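PDB 2OZT: o-succinylbenzoate synthase from Synechococcus elongatus, which catalyses the dehydration of 2-succinyl-6-hydroxy-2,4-cyclohexadiene-1-carboxylate to 2-succinylbenzoate, a metal-dependent step on the way to phylloquinone. Local coordinates for residues L199-W204 with D221-S226; G240-K245 with R261-Q266. All blocks are in the same frame, centred on the assembly; numbering follows the deposited sequence.

Contact 1 (L199-W204 with D221-S226). With NA (sodium ion), chain D; PO4 (phosphate ion), chain C.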
# COMPACT_ATOMS: atom_id res chain seq x y z
N LEU A 199 11.61 5.75 -11.80
CA LEU A 199 11.12 6.64 -12.87
C LEU A 199 9.62 6.78 -12.73
O LEU A 199 8.99 5.88 -12.16
CB LEU A 199 11.47 6.07 -14.26
CG LEU A 199 12.95 5.80 -14.57
CD1 LEU A 199 13.06 5.11 -15.92
CD2 LEU A 199 13.68 7.13 -14.57
N PRO A 200 9.05 7.85 -13.29
CA PRO A 200 7.59 7.99 -13.23
C PRO A 200 6.93 6.91 -14.09
O PRO A 200 7.53 6.35 -14.98
CB PRO A 200 7.32 9.39 -13.79
CG PRO A 200 8.56 9.79 -14.54
CD PRO A 200 9.72 8.96 -13.99
N PRO A 201 5.67 6.55 -13.75
CA PRO A 201 4.98 5.49 -14.44
C PRO A 201 4.87 5.63 -15.94
O PRO A 201 4.77 4.61 -16.61
CB PRO A 201 3.59 5.51 -13.82
CG PRO A 201 3.82 6.07 -12.47
CD PRO A 201 4.92 7.08 -12.60
N ASP A 202 4.91 6.85 -16.47
CA ASP A 202 4.79 6.99 -17.91
C ASP A 202 6.00 6.43 -18.65
O ASP A 202 5.90 6.13 -19.86
CB ASP A 202 4.55 8.46 -18.30
CG ASP A 202 5.74 9.34 -18.00
OD1 ASP A 202 6.07 9.50 -16.81
OD2 ASP A 202 6.37 9.85 -18.96
N GLN A 203 7.16 6.35 -17.99
CA GLN A 203 8.39 5.86 -18.59
C GLN A 203 8.52 4.36 -18.39
O GLN A 203 9.54 3.86 -17.96
CB GLN A 203 9.61 6.60 -18.01
CG GLN A 203 9.59 8.10 -18.36
CD GLN A 203 10.82 8.87 -17.99
OE1 GLN A 203 11.44 8.63 -16.97
NE2 GLN A 203 11.18 9.84 -18.84
N TRP A 204 7.46 3.64 -18.77
CA TRP A 204 7.43 2.20 -18.52
C TRP A 204 8.49 1.41 -19.28
O TRP A 204 9.02 0.43 -18.78
CB TRP A 204 6.04 1.64 -18.78
CG TRP A 204 5.57 1.65 -20.22
CD1 TRP A 204 4.80 2.61 -20.82
CD2 TRP A 204 5.81 0.65 -21.20
NE1 TRP A 204 4.55 2.25 -22.14
CE2 TRP A 204 5.16 1.06 -22.39
CE3 TRP A 204 6.52 -0.55 -21.20
CZ2 TRP A 204 5.21 0.30 -23.56
CZ3 TRP A 204 6.56 -1.32 -22.38
CH2 TRP A 204 5.90 -0.88 -23.54
N ASP A 221 5.58 0.90 -7.60
CA ASP A 221 4.65 1.38 -6.55
C ASP A 221 3.60 2.23 -7.25
O ASP A 221 2.49 1.75 -7.48
CB ASP A 221 5.45 2.13 -5.47
CG ASP A 221 4.59 2.67 -4.35
OD1 ASP A 221 3.47 2.15 -4.09
OD2 ASP A 221 5.03 3.63 -3.67
N GLU A 222 3.93 3.47 -7.59
CA GLU A 222 3.00 4.31 -8.34
C GLU A 222 2.54 3.63 -9.62
O GLU A 222 1.40 3.85 -10.07
CB GLU A 222 3.67 5.66 -8.66
CG GLU A 222 3.82 6.62 -7.45
CD GLU A 222 5.08 6.45 -6.59
OE1 GLU A 222 5.77 5.42 -6.70
OE2 GLU A 222 5.35 7.36 -5.73
N SER A 223 3.39 2.76 -10.18
CA SER A 223 3.02 2.06 -11.40
C SER A 223 1.97 0.97 -11.22
O SER A 223 1.38 0.52 -12.23
CB SER A 223 4.25 1.42 -12.06
OG SER A 223 5.09 2.39 -12.70
N VAL A 224 1.82 0.48 -9.98
CA VAL A 224 0.92 -0.64 -9.72
C VAL A 224 -0.11 -0.33 -8.63
O VAL A 224 0.14 -0.53 -7.46
CB VAL A 224 1.65 -1.99 -9.49
CG1 VAL A 224 2.30 -2.49 -10.81
CG2 VAL A 224 2.71 -1.91 -8.39
N VAL A 225 -1.24 0.19 -9.06
CA VAL A 225 -2.34 0.50 -8.14
C VAL A 225 -3.40 -0.61 -8.22
O VAL A 225 -3.73 -1.28 -7.22
CB VAL A 225 -2.90 1.89 -8.47
CG1 VAL A 225 -4.14 2.20 -7.58
CG2 VAL A 225 -1.78 2.96 -8.29
N SER A 226 -3.90 -0.84 -9.42
CA SER A 226 -5.00 -1.80 -9.64
C SER A 226 -4.52 -3.17 -10.07
O SER A 226 -3.37 -3.34 -10.54
CB SER A 226 -5.92 -1.26 -10.73
OG SER A 226 -5.22 -1.28 -11.98
NA NA D . 7.31 4.83 -4.58
P PO4 C . 13.81 12.35 -19.12
O1 PO4 C . 12.83 13.33 -18.53
O2 PO4 C . 13.20 11.87 -20.42
O3 PO4 C . 15.19 12.95 -19.37
O4 PO4 C . 13.96 11.13 -18.25
O HOH W 1 4.29 2.27 -15.28
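At the metal-binding end of the enolase-superfamily barrel, two neighbouring beta-to-alpha loops meet where Pro-201, in the loop after strand 192-196, lies against Glu-222 and Ser-223, in the loop after strand 218-220. The touch is light. Pro-201 CG rests 3.8 Å from CB of Glu-222, and CB of Pro-201 lies 3.6 Å from OG of Ser-223. One water ties the loops, donating to Pro-201 O at 2.7 Å and bonding Ser-223 OG at 2.7 Å; Gln-197 NE2 also bonds this hydroxyl. Pro-201 is the second residue of the type I turn from Pro-200 to Gln-203, where its ring-fixed phi (-56°) fits; Asp-221 to Val-224 form another. In the second turn the carboxylates reach the sodium ion, Asp-221 OD2 at 2.7 Å and Glu-222 OE1 at 2.7 Å, with Asp-167 as a third ligand. The bend at chi2 (87°) carries the Glu-222 carboxylate away from the proline and toward the ion, while Asn-169 holds its OE2. On the far flank, the extended chain of Gln-203 presents NE2 to phosphate O4 at 3.1 Å, nearly straight (165°), with a weak second bond to O2; Arg-174 N also binds this ion, which probably comes from the crystallisation liquor. A leucine here has no N-H to offer O4, and the phosphate would probably be held less firmly beside Arg-174. Van der Waals contact and one shared water thus join the loops, while the carboxylates face the cation, whose positive charge would be expected to ease their mutual repulsion.

Contact 2 (G240-K245 with R261-Q266); sequences GFFVIK and RGLEPQ
Strand 241-244 runs extended past the loop that follows helix 252-260, and the two backbones stay well apart: the CA atoms of Phe-241 and Gln-266 are 8.3 Å from each other, those of Phe-242 and Leu-263 9.4 Å. No hydrogen bond crosses between them, and the contact is made mainly by side chains. Leu-263 has CG anti to its backbone N (chi1 -175°), which directs the side chain toward the strand and brings CD1 over one face of the Phe-242 ring. This CH-pi contact puts CD1 3.7 Å from the ring centroid, 24° off the normal and displaced toward the rim, where CE2 of Phe-242 is 3.4 Å from CD1 of Leu-263. A flat ring and a branched aliphatic chain suit this buried place, which Val-234 of helix 227-235 and Leu-268 of strand 268-270 also line. Closer to the strand's start, Phe-241 CE1 approaches Gln-266 O obliquely at 3.6 Å, and its ring stands 65° from the Gln-266 amide plane. That carbonyl is hydrogen-bonded by His-294, whose ring also meets Phe-241 edge-to-face. In the chain, helices 246-249 and 252-260 connect strand 241-244 to its parallel neighbour 268-270; Leu-263 therefore packs within a beta-alpha-beta crossover, the repeating connection of the enolase-superfamily TIM-type barrel.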
# COMPACT_ATOMS: atom_id res chain seq x y z
N GLY A 240 11.17 -7.58 -11.05
CA GLY A 240 11.33 -7.02 -9.72
C GLY A 240 10.14 -7.19 -8.80
O GLY A 240 9.38 -8.19 -8.87
N PHE A 241 10.06 -6.25 -7.86
CA PHE A 241 9.02 -6.31 -6.84
C PHE A 241 7.80 -5.48 -7.18
O PHE A 241 7.82 -4.57 -8.01
CB PHE A 241 9.57 -5.81 -5.50
CG PHE A 241 10.60 -6.71 -4.91
CD1 PHE A 241 10.29 -7.63 -3.92
CD2 PHE A 241 11.93 -6.63 -5.34
CE1 PHE A 241 11.27 -8.48 -3.41
CE2 PHE A 241 12.92 -7.43 -4.80
CZ PHE A 241 12.59 -8.38 -3.84
N PHE A 242 6.68 -5.84 -6.55
CA PHE A 242 5.44 -5.09 -6.74
C PHE A 242 4.97 -4.67 -5.35
O PHE A 242 4.89 -5.52 -4.45
CB PHE A 242 4.35 -6.06 -7.23
CG PHE A 242 4.56 -6.64 -8.62
CD1 PHE A 242 3.90 -6.11 -9.71
CD2 PHE A 242 5.34 -7.79 -8.80
CE1 PHE A 242 4.06 -6.70 -10.99
CE2 PHE A 242 5.47 -8.37 -10.07
CZ PHE A 242 4.83 -7.81 -11.14
N VAL A 243 4.73 -3.38 -5.15
CA VAL A 243 4.22 -2.90 -3.86
C VAL A 243 2.68 -2.84 -4.01
O VAL A 243 2.16 -2.04 -4.80
CB VAL A 243 4.80 -1.53 -3.51
CG1 VAL A 243 4.26 -1.03 -2.16
CG2 VAL A 243 6.35 -1.60 -3.48
N ILE A 244 1.98 -3.72 -3.30
CA ILE A 244 0.53 -3.85 -3.47
C ILE A 244 -0.20 -3.07 -2.39
O ILE A 244 0.03 -3.31 -1.18
CB ILE A 244 0.15 -5.34 -3.28
CG1 ILE A 244 0.85 -6.25 -4.30
CG2 ILE A 244 -1.39 -5.53 -3.36
CD1 ILE A 244 0.57 -5.90 -5.78
N LYS A 245 -1.05 -2.14 -2.83
CA LYS A 245 -1.93 -1.43 -1.89
C LYS A 245 -3.29 -2.09 -1.95
O LYS A 245 -4.11 -1.80 -2.81
CB LYS A 245 -2.10 0.05 -2.26
CG LYS A 245 -0.85 0.92 -1.97
CD LYS A 245 0.40 0.66 -2.87
CE LYS A 245 0.15 0.88 -4.36
NZ LYS A 245 1.48 0.58 -5.11
N ARG A 261 -1.44 -17.95 -10.99
CA ARG A 261 -0.80 -17.76 -12.29
C ARG A 261 0.65 -17.20 -12.10
O ARG A 261 1.40 -17.69 -11.24
CB ARG A 261 -1.71 -16.90 -13.20
CG ARG A 261 -3.14 -17.47 -13.33
CD ARG A 261 -4.10 -16.52 -14.06
NE ARG A 261 -5.41 -17.14 -14.32
CZ ARG A 261 -6.50 -16.46 -14.69
NH1 ARG A 261 -6.48 -15.13 -14.83
NH2 ARG A 261 -7.63 -17.11 -14.91
N GLY A 262 1.06 -16.18 -12.86
CA GLY A 262 2.48 -15.82 -12.98
C GLY A 262 3.12 -14.90 -11.93
O GLY A 262 4.32 -14.64 -11.97
N LEU A 263 2.33 -14.42 -10.98
CA LEU A 263 2.88 -13.49 -10.00
C LEU A 263 3.56 -14.26 -8.88
O LEU A 263 3.02 -15.22 -8.35
CB LEU A 263 1.74 -12.62 -9.47
CG LEU A 263 2.09 -11.51 -8.51
CD1 LEU A 263 2.93 -10.39 -9.18
CD2 LEU A 263 0.80 -10.92 -7.99
N GLU A 264 4.79 -13.86 -8.53
CA GLU A 264 5.53 -14.56 -7.47
C GLU A 264 5.27 -13.98 -6.08
O GLU A 264 5.49 -12.78 -5.87
CB GLU A 264 7.03 -14.43 -7.73
CG GLU A 264 7.49 -15.12 -9.01
CD GLU A 264 7.44 -16.62 -8.90
OE1 GLU A 264 7.44 -17.16 -7.76
OE2 GLU A 264 7.41 -17.29 -9.96
N PRO A 265 4.81 -14.81 -5.12
CA PRO A 265 4.57 -14.29 -3.77
C PRO A 265 5.78 -13.59 -3.17
O PRO A 265 5.65 -12.59 -2.47
CB PRO A 265 4.21 -15.57 -2.95
CG PRO A 265 3.70 -16.54 -3.98
CD PRO A 265 4.43 -16.23 -5.27
N GLN A 266 6.99 -14.10 -3.42
CA GLN A 266 8.20 -13.49 -2.86
C GLN A 266 8.49 -12.11 -3.41
O GLN A 266 9.26 -11.39 -2.81
CB GLN A 266 9.37 -14.46 -3.10
CG GLN A 266 10.73 -14.08 -2.43
CD GLN A 266 11.52 -13.04 -3.17
OE1 GLN A 266 11.40 -12.88 -4.41
NE2 GLN A 266 12.36 -12.29 -2.43

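Contact 1 closes before contact 2 opens along the chain, and they lie about 14 Å apart, centre to centre, within the same barrel. Lys-245 of segment 240-245, predicted to be the proton acceptor, bridges them: its NZ forms a salt bridge with Asp-221 OD1 at 2.7 Å and a probable hydrogen bond with Val-224 O at 2.9 Å, and it also donates to Val-243 O at 2.7 Å. Asp-221 thus serves the metal through one carboxylate oxygen and the lysine through the other. Contact 1 supplies two of the sodium ligands, Asp-221 and Glu-222, whereas the Phe-241 side chain of contact 2, near the start of strand 241-244, stays about 11 Å from the sodium ion.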